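NAD(P)H-flavin oxidoreductase (Staphylococcus epidermidis ATCC 12228, PDB 3GBH) probably uses bound flavin mononucleotide to carry electrons from NAD(P)H to an acceptor, as a member of the nitroreductase family. Local coordinates at residues E34-P46 with L145-Y159. Residues are numbered along the deposited sequence; the frame is centred on the assembly and turned at random.
Sequences EMDEIITKATKAP and LMAMQLMLTAKAHGY. With FMN (flavin mononucleotide), chain E.
Ala42 and Leu150 mark the tightest backbone approach, their CA atoms 4.5 Å apart, where helix 34-42 packs on helix 145-156 with axes 8.4 Å apart and running 138° from parallel. Alanine suits this spot because its single methyl lets the backbones close in: Ala42 CB lies 3.6 Å from Leu150 CB and also touches the selenium of Met146, a selenomethionine. Ala45, at the end of the type I turn that follows the helix, sets its methyl against Met146 CA. Beside them Gln149 swings CG away from its own backbone N (chi1 -171°), and the extended chain beyond carries the amide across to the end of helix 34-42. There NE2 donates to Lys41 O at 2.8 Å, an oxygen that also accepts from Lys44 N. Leu15 of the second subunit packs on Thr153. Toward the start of helix 34-42, branched Ile38 can meet three partners: CG1 makes a CH-pi contact over the centre of one His157 face, 3.8 Å from the centroid, CD1 reaches Tyr159 CD2, and CG2 meets Leu150 CD2. Histidine suits its site by pairing that flat face with an N-H at the edge: ND1 donates in its ring plane to Glu34 OE2 (3.0 Å, N-H...O 165°), met from above a carboxylate plane nearly perpendicular to the ring. Arg7 forms a salt bridge with Glu34 OE1 and probably offsets the buried carboxylate's charge. Gly158, with positive phi, closes the helix in a Schellman motif and turns the chain to Tyr159, whose hydroxyl bonds Tyr28. At the opposite end Pro46 and Leu145 border the flavin, Leu145 CD1 3.3 Å from FMN C8M. The pair lies against the sheet, Met146 touching Trp54 and Ile56 of strand 54-59 and Leu150 meeting Leu86 of strand 84-91.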
# COMPACT_ATOMS: atom_id res chain seq x y z
N GLU B 34 -34.29 -13.65 1.07
CA GLU B 34 -33.01 -13.34 1.61
C GLU B 34 -32.12 -14.59 1.76
O GLU B 34 -30.95 -14.55 1.37
CB GLU B 34 -33.22 -12.68 2.95
CG GLU B 34 -31.98 -12.16 3.51
CD GLU B 34 -31.80 -10.70 3.37
OE1 GLU B 34 -32.28 -10.07 2.39
OE2 GLU B 34 -31.12 -10.16 4.25
N MSE B 35 -32.64 -15.69 2.31
CA MSE B 35 -31.86 -16.93 2.36
C MSE B 35 -31.39 -17.38 0.97
O MSE B 35 -30.27 -17.88 0.80
CB MSE B 35 -32.72 -18.05 2.97
CG MSE B 35 -31.94 -19.36 3.19
SE MSE B 35 -30.59 -19.16 4.58
CE MSE B 35 -31.75 -19.21 6.12
N ASP B 36 -32.27 -17.23 -0.01
CA ASP B 36 -31.93 -17.57 -1.39
C ASP B 36 -30.84 -16.65 -1.98
O ASP B 36 -29.99 -17.13 -2.71
CB ASP B 36 -33.18 -17.57 -2.26
CG ASP B 36 -33.99 -18.86 -2.11
OD1 ASP B 36 -33.56 -19.75 -1.34
OD2 ASP B 36 -35.06 -18.95 -2.73
N GLU B 37 -30.86 -15.36 -1.66
CA GLU B 37 -29.78 -14.44 -2.05
C GLU B 37 -28.46 -14.88 -1.46
O GLU B 37 -27.45 -14.97 -2.15
CB GLU B 37 -30.06 -13.01 -1.59
CG GLU B 37 -31.11 -12.29 -2.35
CD GLU B 37 -31.39 -10.87 -1.78
OE1 GLU B 37 -30.50 -10.35 -1.05
OE2 GLU B 37 -32.47 -10.29 -2.05
N ILE B 38 -28.48 -15.18 -0.16
CA ILE B 38 -27.31 -15.70 0.52
C ILE B 38 -26.76 -16.97 -0.13
O ILE B 38 -25.58 -17.07 -0.40
CB ILE B 38 -27.62 -15.94 2.02
CG1 ILE B 38 -27.86 -14.59 2.73
CG2 ILE B 38 -26.51 -16.74 2.68
CD1 ILE B 38 -28.48 -14.73 4.16
N ILE B 39 -27.62 -17.94 -0.41
CA ILE B 39 -27.16 -19.19 -1.03
C ILE B 39 -26.70 -18.98 -2.48
O ILE B 39 -25.72 -19.56 -2.93
CB ILE B 39 -28.24 -20.27 -0.93
CG1 ILE B 39 -28.44 -20.65 0.55
CG2 ILE B 39 -27.85 -21.53 -1.75
CD1 ILE B 39 -29.73 -21.45 0.80
N THR B 40 -27.41 -18.14 -3.22
CA THR B 40 -27.00 -17.82 -4.58
C THR B 40 -25.53 -17.31 -4.60
O THR B 40 -24.72 -17.80 -5.37
CB THR B 40 -27.96 -16.81 -5.21
OG1 THR B 40 -29.27 -17.38 -5.30
CG2 THR B 40 -27.50 -16.39 -6.64
N LYS B 41 -25.20 -16.34 -3.74
CA LYS B 41 -23.82 -15.82 -3.63
C LYS B 41 -22.81 -16.83 -3.16
O LYS B 41 -21.70 -16.86 -3.63
CB LYS B 41 -23.76 -14.64 -2.66
CG LYS B 41 -24.38 -13.43 -3.19
CD LYS B 41 -23.41 -12.67 -4.08
CE LYS B 41 -24.13 -11.56 -4.86
NZ LYS B 41 -23.61 -11.52 -6.26
N ALA B 42 -23.19 -17.65 -2.19
CA ALA B 42 -22.29 -18.64 -1.65
C ALA B 42 -21.86 -19.66 -2.71
O ALA B 42 -20.70 -20.09 -2.75
CB ALA B 42 -22.95 -19.34 -0.47
N THR B 43 -22.80 -20.06 -3.56
CA THR B 43 -22.53 -21.11 -4.54
C THR B 43 -21.79 -20.59 -5.78
O THR B 43 -21.53 -21.37 -6.70
CB THR B 43 -23.83 -21.80 -4.95
OG1 THR B 43 -24.74 -20.82 -5.46
CG2 THR B 43 -24.43 -22.54 -3.76
N LYS B 44 -21.43 -19.30 -5.78
CA LYS B 44 -20.40 -18.77 -6.70
C LYS B 44 -18.98 -19.22 -6.34
O LYS B 44 -18.04 -18.96 -7.08
CB LYS B 44 -20.45 -17.23 -6.79
CG LYS B 44 -21.66 -16.71 -7.49
CD LYS B 44 -21.79 -15.14 -7.47
CE LYS B 44 -20.77 -14.48 -8.38
NZ LYS B 44 -21.02 -14.83 -9.80
N ALA B 45 -18.83 -19.87 -5.20
CA ALA B 45 -17.59 -20.51 -4.79
C ALA B 45 -17.08 -21.43 -5.88
O ALA B 45 -17.88 -22.01 -6.63
CB ALA B 45 -17.82 -21.32 -3.51
N PRO B 46 -15.76 -21.63 -5.94
CA PRO B 46 -15.22 -22.55 -6.92
C PRO B 46 -15.36 -23.99 -6.43
O PRO B 46 -15.53 -24.24 -5.24
CB PRO B 46 -13.74 -22.16 -6.98
CG PRO B 46 -13.45 -21.68 -5.60
CD PRO B 46 -14.71 -21.05 -5.09
N LEU B 145 -15.37 -24.73 0.94
CA LEU B 145 -15.15 -23.48 0.24
C LEU B 145 -16.45 -22.66 0.17
O LEU B 145 -16.47 -21.46 0.45
CB LEU B 145 -14.55 -23.70 -1.14
CG LEU B 145 -13.15 -24.35 -1.24
CD1 LEU B 145 -12.79 -24.62 -2.68
CD2 LEU B 145 -12.09 -23.46 -0.58
N MSE B 146 -17.54 -23.33 -0.23
CA MSE B 146 -18.86 -22.70 -0.32
C MSE B 146 -19.32 -22.25 1.07
O MSE B 146 -19.81 -21.14 1.23
CB MSE B 146 -19.84 -23.66 -0.96
CG MSE B 146 -21.22 -23.13 -1.22
SE MSE B 146 -22.35 -23.19 0.35
CE MSE B 146 -22.45 -25.16 0.51
N ALA B 147 -19.14 -23.09 2.07
CA ALA B 147 -19.53 -22.75 3.45
C ALA B 147 -18.90 -21.44 3.97
O ALA B 147 -19.60 -20.61 4.60
CB ALA B 147 -19.22 -23.90 4.41
N MSE B 148 -17.60 -21.22 3.68
CA MSE B 148 -16.95 -19.99 4.14
C MSE B 148 -17.61 -18.80 3.46
O MSE B 148 -17.94 -17.81 4.09
CB MSE B 148 -15.46 -20.01 3.81
CG MSE B 148 -14.72 -18.81 4.35
SE MSE B 148 -14.46 -18.93 6.29
CE MSE B 148 -15.68 -17.51 6.87
N GLN B 149 -17.78 -18.88 2.15
CA GLN B 149 -18.40 -17.80 1.43
C GLN B 149 -19.86 -17.59 1.91
O GLN B 149 -20.31 -16.46 2.00
CB GLN B 149 -18.28 -18.02 -0.07
CG GLN B 149 -18.71 -16.86 -0.92
CD GLN B 149 -18.07 -16.89 -2.29
OE1 GLN B 149 -16.86 -16.79 -2.42
NE2 GLN B 149 -18.89 -17.02 -3.33
N LEU B 150 -20.57 -18.66 2.28
CA LEU B 150 -21.93 -18.51 2.85
C LEU B 150 -21.90 -17.73 4.17
O LEU B 150 -22.71 -16.83 4.40
CB LEU B 150 -22.55 -19.88 3.07
CG LEU B 150 -24.06 -19.92 3.28
CD1 LEU B 150 -24.58 -21.30 2.84
CD2 LEU B 150 -24.43 -19.56 4.72
N MSE B 151 -20.94 -18.05 5.04
CA MSE B 151 -20.83 -17.35 6.33
C MSE B 151 -20.49 -15.87 6.18
O MSE B 151 -21.04 -15.02 6.88
CB MSE B 151 -19.82 -18.06 7.23
CG MSE B 151 -20.28 -19.45 7.66
SE MSE B 151 -19.12 -20.15 9.07
CE MSE B 151 -17.80 -21.03 7.91
N LEU B 152 -19.62 -15.54 5.22
CA LEU B 152 -19.28 -14.15 4.95
C LEU B 152 -20.48 -13.39 4.39
O LEU B 152 -20.81 -12.29 4.84
CB LEU B 152 -18.05 -14.04 4.02
CG LEU B 152 -16.77 -14.54 4.71
CD1 LEU B 152 -15.62 -14.75 3.71
CD2 LEU B 152 -16.36 -13.62 5.81
N THR B 153 -21.16 -14.00 3.42
CA THR B 153 -22.34 -13.36 2.81
C THR B 153 -23.45 -13.18 3.83
O THR B 153 -24.11 -12.14 3.86
CB THR B 153 -22.88 -14.16 1.58
OG1 THR B 153 -21.81 -14.35 0.66
CG2 THR B 153 -24.02 -13.35 0.89
N ALA B 154 -23.64 -14.18 4.68
CA ALA B 154 -24.64 -14.06 5.75
C ALA B 154 -24.32 -12.83 6.62
O ALA B 154 -25.21 -11.98 6.90
CB ALA B 154 -24.67 -15.35 6.60
N LYS B 155 -23.05 -12.69 6.97
CA LYS B 155 -22.62 -11.53 7.76
C LYS B 155 -22.82 -10.21 7.02
O LYS B 155 -23.19 -9.20 7.62
CB LYS B 155 -21.17 -11.68 8.20
CG LYS B 155 -20.69 -10.62 9.17
CD LYS B 155 -21.14 -10.89 10.58
CE LYS B 155 -21.54 -9.64 11.31
NZ LYS B 155 -22.99 -9.53 11.29
N ALA B 156 -22.61 -10.19 5.70
CA ALA B 156 -22.82 -8.98 4.91
C ALA B 156 -24.28 -8.55 4.92
O ALA B 156 -24.62 -7.34 4.79
CB ALA B 156 -22.32 -9.19 3.47
N HIS B 157 -25.17 -9.53 5.07
CA HIS B 157 -26.62 -9.28 5.19
C HIS B 157 -27.06 -8.91 6.58
O HIS B 157 -28.23 -8.62 6.80
CB HIS B 157 -27.41 -10.51 4.74
CG HIS B 157 -27.49 -10.67 3.27
ND1 HIS B 157 -28.68 -10.61 2.58
CD2 HIS B 157 -26.53 -10.92 2.35
CE1 HIS B 157 -28.45 -10.80 1.29
NE2 HIS B 157 -27.15 -11.00 1.13
N GLY B 158 -26.14 -8.94 7.53
CA GLY B 158 -26.45 -8.48 8.90
C GLY B 158 -26.73 -9.67 9.84
O GLY B 158 -27.04 -9.48 11.01
N TYR B 159 -26.58 -10.88 9.33
CA TYR B 159 -26.82 -12.11 10.11
C TYR B 159 -25.51 -12.60 10.72
O TYR B 159 -24.43 -12.07 10.41
CB TYR B 159 -27.45 -13.19 9.23
CG TYR B 159 -28.78 -12.77 8.69
CD1 TYR B 159 -29.78 -12.37 9.55
CD2 TYR B 159 -29.03 -12.73 7.33
CE1 TYR B 159 -31.00 -11.95 9.08
CE2 TYR B 159 -30.27 -12.31 6.84
CZ TYR B 159 -31.25 -11.93 7.73
OH TYR B 159 -32.51 -11.49 7.30
N1 FMN E . -8.43 -25.51 -12.04
C2 FMN E . -7.33 -25.92 -12.77
O2 FMN E . -7.02 -25.30 -13.81
N3 FMN E . -6.60 -27.03 -12.36
C4 FMN E . -6.93 -27.74 -11.22
O4 FMN E . -6.22 -28.71 -10.90
C4A FMN E . -8.06 -27.34 -10.47
N5 FMN E . -8.47 -28.03 -9.33
C5A FMN E . -9.39 -27.44 -8.48
C6 FMN E . -9.58 -27.95 -7.20
C7 FMN E . -10.46 -27.38 -6.31
C7M FMN E . -10.63 -27.94 -4.92
C8 FMN E . -11.18 -26.27 -6.71
C8M FMN E . -12.13 -25.64 -5.74
C9 FMN E . -11.01 -25.74 -7.98
C9A FMN E . -10.12 -26.32 -8.89
N10 FMN E . -9.92 -25.82 -10.18
C10 FMN E . -8.82 -26.23 -10.90
C1' FMN E . -10.66 -24.57 -10.63
C2' FMN E . -12.09 -24.94 -10.99
O2' FMN E . -12.16 -25.50 -12.30
C3' FMN E . -12.95 -23.69 -10.96
O3' FMN E . -12.95 -23.15 -9.67
C4' FMN E . -14.37 -23.93 -11.45
O4' FMN E . -14.25 -24.25 -12.83
C5' FMN E . -15.22 -22.68 -11.21
O5' FMN E . -14.71 -21.55 -11.94
P FMN E . -14.30 -20.21 -11.16
O1P FMN E . -13.73 -19.21 -12.16
O2P FMN E . -13.26 -20.55 -10.12
O3P FMN E . -15.44 -19.61 -10.43
O HOH W 1 -31.23 -8.68 6.26
O HOH W 2 -16.10 -17.18 -5.03